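Local coordinates for purine catabolism protein pucG (Bacillus subtilis, PDB 3ISL) that catalyses the pyridoxal-phosphate-dependent transfer of an amino group from (S)-ureidoglycine to glyoxylate, giving oxalurate and glycine in purine breakdown, at residues H153-I158 with A167-D172. Residues are numbered along the deposited sequence; the frame is centred on the assembly and turned at random.
Sequences HPLKAI and ALFIVD. With PLP (pyridoxal-5'-phosphate), chain C.
With CG of F169 trans to its own backbone N (chi1 -176°), the benzyl group stands up from strand 168-172 and carries CZ between L155, just ahead of helix 156-164, and I158 in its first turn. I158 holds CG1 trans to its carbonyl carbon (chi1 -71°), which leaves CG2 as the branch that meets the ring, 3.5 Å from F169 CZ. The two side chains cross at roughly a right angle, and the methyl comes to the ring obliquely. On the CE2 side the ring meets backbone instead: L155 O lies 3.6 Å from F169 CE2, a van der Waals approach, while the methyl L155 CD2 is a looser neighbour of F169 CZ. Two residues along the same strand, V171 meets L155 tip to tip, V171 CG1 to L155 CD1 at 3.8 Å. V171 CG2 also rests over the rim of one face of the F169 ring, 3.6 Å above its plane. Phenylalanine has the reach to bridge strand and helix, and isoleucine's beta-branch sets a methyl against it from close to the helix backbone. Beta-branched valine suits an extended strand and offers one methyl to L155, the other to the ring; leucine's two terminal methyls divide between V171 and F169. Replacing F169 by an alanine would probably leave I158 CG2 and L155 O without the ring they lie against and open a gap between helix and strand. The opposite side of the strand, through L168 and I170, packs on helix 71-82. Beyond V171, D172 OD2 sits 2.8 Å from N1 of the pyridoxal phosphate, the carboxylate-pyridine pairing characteristic of fold-type I enzymes. The packing forms the helix-to-strand half of a beta-alpha-beta crossover between neighbouring parallel strands 139-143 and 168-172 in the large-domain sheet.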
ATOM      1  N   HIS A 153     -11.684  -5.759 -24.064  1.00 23.84           N
ATOM      2  CA  HIS A 153     -11.989  -7.159 -24.508  1.00 23.96           C
ATOM      3  C   HIS A 153     -13.338  -7.688 -23.974  1.00 23.03           C
ATOM      4  O   HIS A 153     -13.581  -7.558 -22.768  1.00 22.82           O
ATOM      5  CB  HIS A 153     -10.888  -8.096 -24.007  1.00 24.93           C
ATOM      6  CG  HIS A 153     -10.709  -9.286 -24.875  1.00 27.29           C
ATOM      7  ND1 HIS A 153      -9.574  -9.492 -25.631  1.00 32.39           N
ATOM      8  CD2 HIS A 153     -11.567 -10.273 -25.204  1.00 25.75           C
ATOM      9  CE1 HIS A 153      -9.723 -10.582 -26.354  1.00 27.99           C
ATOM     10  NE2 HIS A 153     -10.928 -11.069 -26.121  1.00 31.46           N
ATOM     11  N   PRO A 154     -14.226  -8.264 -24.857  1.00 22.87           N
ATOM     12  CA  PRO A 154     -15.433  -8.950 -24.408  1.00 23.20           C
ATOM     13  C   PRO A 154     -15.076 -10.107 -23.467  1.00 23.92           C
ATOM     14  O   PRO A 154     -14.133 -10.919 -23.753  1.00 24.60           O
ATOM     15  CB  PRO A 154     -16.051  -9.489 -25.735  1.00 22.76           C
ATOM     16  CG  PRO A 154     -15.623  -8.457 -26.715  1.00 25.85           C
ATOM     17  CD  PRO A 154     -14.209  -8.163 -26.338  1.00 21.72           C
ATOM     18  N   LEU A 155     -15.773 -10.172 -22.339  1.00 24.16           N
ATOM     19  CA  LEU A 155     -15.481 -11.210 -21.342  1.00 25.19           C
ATOM     20  C   LEU A 155     -16.530 -12.327 -21.122  1.00 23.95           C
ATOM     21  O   LEU A 155     -16.199 -13.329 -20.534  1.00 23.50           O
ATOM     22  CB  LEU A 155     -15.146 -10.570 -19.975  1.00 25.19           C
ATOM     23  CG  LEU A 155     -14.004  -9.545 -19.960  1.00 25.54           C
ATOM     24  CD1 LEU A 155     -13.888  -9.013 -18.546  1.00 29.71           C
ATOM     25  CD2 LEU A 155     -12.635 -10.068 -20.529  1.00 28.53           C
ATOM     26  N   LYS A 156     -17.784 -12.111 -21.487  1.00 22.72           N
ATOM     27  CA  LYS A 156     -18.861 -13.005 -21.072  1.00 24.28           C
ATOM     28  C   LYS A 156     -18.669 -14.426 -21.670  1.00 24.25           C
ATOM     29  O   LYS A 156     -18.820 -15.441 -20.965  1.00 22.92           O
ATOM     30  CB  LYS A 156     -20.257 -12.449 -21.497  1.00 24.07           C
ATOM     31  CG  LYS A 156     -21.555 -13.277 -21.112  1.00 26.59           C
ATOM     32  CD  LYS A 156     -22.841 -12.356 -21.381  1.00 29.76           C
ATOM     33  CE  LYS A 156     -24.235 -13.019 -21.174  1.00 35.28           C
ATOM     34  NZ  LYS A 156     -24.120 -13.805 -19.932  1.00 37.54           N
ATOM     35  N   ALA A 157     -18.407 -14.483 -22.968  1.00 24.69           N
ATOM     36  CA  ALA A 157     -18.319 -15.812 -23.638  1.00 25.92           C
ATOM     37  C   ALA A 157     -17.140 -16.610 -23.008  1.00 25.46           C
ATOM     38  O   ALA A 157     -17.220 -17.843 -22.770  1.00 26.65           O
ATOM     39  CB  ALA A 157     -18.206 -15.639 -25.192  1.00 25.41           C
ATOM     40  N   ILE A 158     -16.107 -15.878 -22.640  1.00 24.44           N
ATOM     41  CA  ILE A 158     -14.915 -16.495 -22.061  1.00 24.36           C
ATOM     42  C   ILE A 158     -15.202 -17.028 -20.641  1.00 23.76           C
ATOM     43  O   ILE A 158     -14.907 -18.158 -20.337  1.00 23.12           O
ATOM     44  CB  ILE A 158     -13.721 -15.503 -22.083  1.00 24.06           C
ATOM     45  CG1 ILE A 158     -13.274 -15.338 -23.532  1.00 23.61           C
ATOM     46  CG2 ILE A 158     -12.513 -16.066 -21.170  1.00 21.92           C
ATOM     47  CD1 ILE A 158     -12.392 -14.092 -23.770  1.00 23.52           C
ATOM     48  N   ALA A 167     -12.459 -24.022 -15.054  1.00 29.59           N
ATOM     49  CA  ALA A 167     -11.316 -23.110 -14.822  1.00 28.53           C
ATOM     50  C   ALA A 167     -11.743 -21.860 -14.005  1.00 28.43           C
ATOM     51  O   ALA A 167     -12.899 -21.397 -14.119  1.00 26.71           O
ATOM     52  CB  ALA A 167     -10.688 -22.665 -16.189  1.00 28.39           C
ATOM     53  N   LEU A 168     -10.795 -21.279 -13.244  1.00 25.86           N
ATOM     54  CA  LEU A 168     -11.030 -20.015 -12.581  1.00 25.86           C
ATOM     55  C   LEU A 168     -10.741 -18.854 -13.497  1.00 25.79           C
ATOM     56  O   LEU A 168      -9.648 -18.762 -14.048  1.00 26.44           O
ATOM     57  CB  LEU A 168     -10.193 -19.896 -11.296  1.00 25.77           C
ATOM     58  CG  LEU A 168     -10.285 -21.154 -10.426  1.00 24.44           C
ATOM     59  CD1 LEU A 168      -9.175 -21.040  -9.378  1.00 26.06           C
ATOM     60  CD2 LEU A 168     -11.719 -21.207  -9.771  1.00 23.64           C
ATOM     61  N   PHE A 169     -11.723 -17.990 -13.701  1.00 24.57           N
ATOM     62  CA  PHE A 169     -11.522 -16.864 -14.612  1.00 25.66           C
ATOM     63  C   PHE A 169     -11.160 -15.648 -13.761  1.00 25.27           C
ATOM     64  O   PHE A 169     -11.992 -15.176 -13.003  1.00 25.55           O
ATOM     65  CB  PHE A 169     -12.836 -16.634 -15.384  1.00 23.99           C
ATOM     66  CG  PHE A 169     -12.778 -15.557 -16.434  1.00 22.40           C
ATOM     67  CD1 PHE A 169     -11.629 -15.304 -17.153  1.00 26.19           C
ATOM     68  CD2 PHE A 169     -13.946 -14.907 -16.800  1.00 25.19           C
ATOM     69  CE1 PHE A 169     -11.606 -14.395 -18.153  1.00 25.59           C
ATOM     70  CE2 PHE A 169     -13.956 -13.981 -17.828  1.00 23.78           C
ATOM     71  CZ  PHE A 169     -12.783 -13.740 -18.524  1.00 23.23           C
ATOM     72  N   ILE A 170      -9.911 -15.178 -13.862  1.00 26.72           N
ATOM     73  CA  ILE A 170      -9.396 -14.107 -12.997  1.00 26.76           C
ATOM     74  C   ILE A 170      -9.108 -12.925 -13.892  1.00 26.82           C
ATOM     75  O   ILE A 170      -8.335 -13.050 -14.826  1.00 26.90           O
ATOM     76  CB  ILE A 170      -8.148 -14.586 -12.226  1.00 28.05           C
ATOM     77  CG1 ILE A 170      -8.574 -15.739 -11.271  1.00 27.39           C
ATOM     78  CG2 ILE A 170      -7.431 -13.396 -11.413  1.00 27.24           C
ATOM     79  CD1 ILE A 170      -7.480 -16.564 -10.897  1.00 33.54           C
ATOM     80  N   VAL A 171      -9.734 -11.791 -13.588  1.00 24.22           N
ATOM     81  CA  VAL A 171      -9.760 -10.668 -14.496  1.00 23.94           C
ATOM     82  C   VAL A 171      -9.088  -9.433 -13.895  1.00 24.00           C
ATOM     83  O   VAL A 171      -9.354  -9.072 -12.800  1.00 22.91           O
ATOM     84  CB  VAL A 171     -11.241 -10.338 -14.985  1.00 21.91           C
ATOM     85  CG1 VAL A 171     -11.270  -8.999 -15.744  1.00 20.41           C
ATOM     86  CG2 VAL A 171     -11.755 -11.446 -15.939  1.00 23.19           C
ATOM     87  N   ASP A 172      -8.176  -8.799 -14.633  1.00 24.70           N
ATOM     88  CA  ASP A 172      -7.645  -7.534 -14.192  1.00 24.99           C
ATOM     89  C   ASP A 172      -8.641  -6.488 -14.742  1.00 25.56           C
ATOM     90  O   ASP A 172      -8.665  -6.246 -15.964  1.00 27.12           O
ATOM     91  CB  ASP A 172      -6.194  -7.408 -14.743  1.00 24.95           C
ATOM     92  CG  ASP A 172      -5.683  -5.981 -14.860  1.00 25.57           C
ATOM     93  OD1 ASP A 172      -6.397  -4.989 -14.678  1.00 25.31           O
ATOM     94  OD2 ASP A 172      -4.525  -5.840 -15.221  1.00 24.28           O
TER
HETATM   95  N1  PLP C 419      -3.380  -3.320 -14.739  1.00 48.01           N
HETATM   96  C2  PLP C 419      -3.927  -2.421 -15.769  1.00 54.08           C
HETATM   97  C2A PLP C 419      -4.807  -2.811 -16.798  1.00 53.92           C
HETATM   98  C3  PLP C 419      -3.593  -1.061 -15.813  1.00 55.09           C
HETATM   99  O3  PLP C 419      -4.109  -0.221 -16.767  1.00 59.85           O
HETATM  100  C4  PLP C 419      -2.757  -0.479 -14.887  1.00 54.47           C
HETATM  101  C4A PLP C 419      -2.441   1.064 -14.982  1.00 50.93           C
HETATM  102  C5  PLP C 419      -2.227  -1.287 -13.888  1.00 55.92           C
HETATM  103  C6  PLP C 419      -2.500  -2.688 -13.795  1.00 57.10           C
HETATM  104  C5A PLP C 419      -1.282  -0.624 -12.942  1.00 55.45           C
HETATM  105  O4P PLP C 419      -1.674  -0.822 -11.665  1.00 57.94           O
HETATM  106  P   PLP C 419      -0.739  -0.064 -10.641  1.00 55.59           P
HETATM  107  O1P PLP C 419       0.230   0.887 -11.334  1.00 48.93           O
HETATM  108  O2P PLP C 419      -0.088  -1.359  -9.827  1.00 47.17           O
HETATM  109  O3P PLP C 419      -1.706   0.736  -9.524  1.00 53.58           O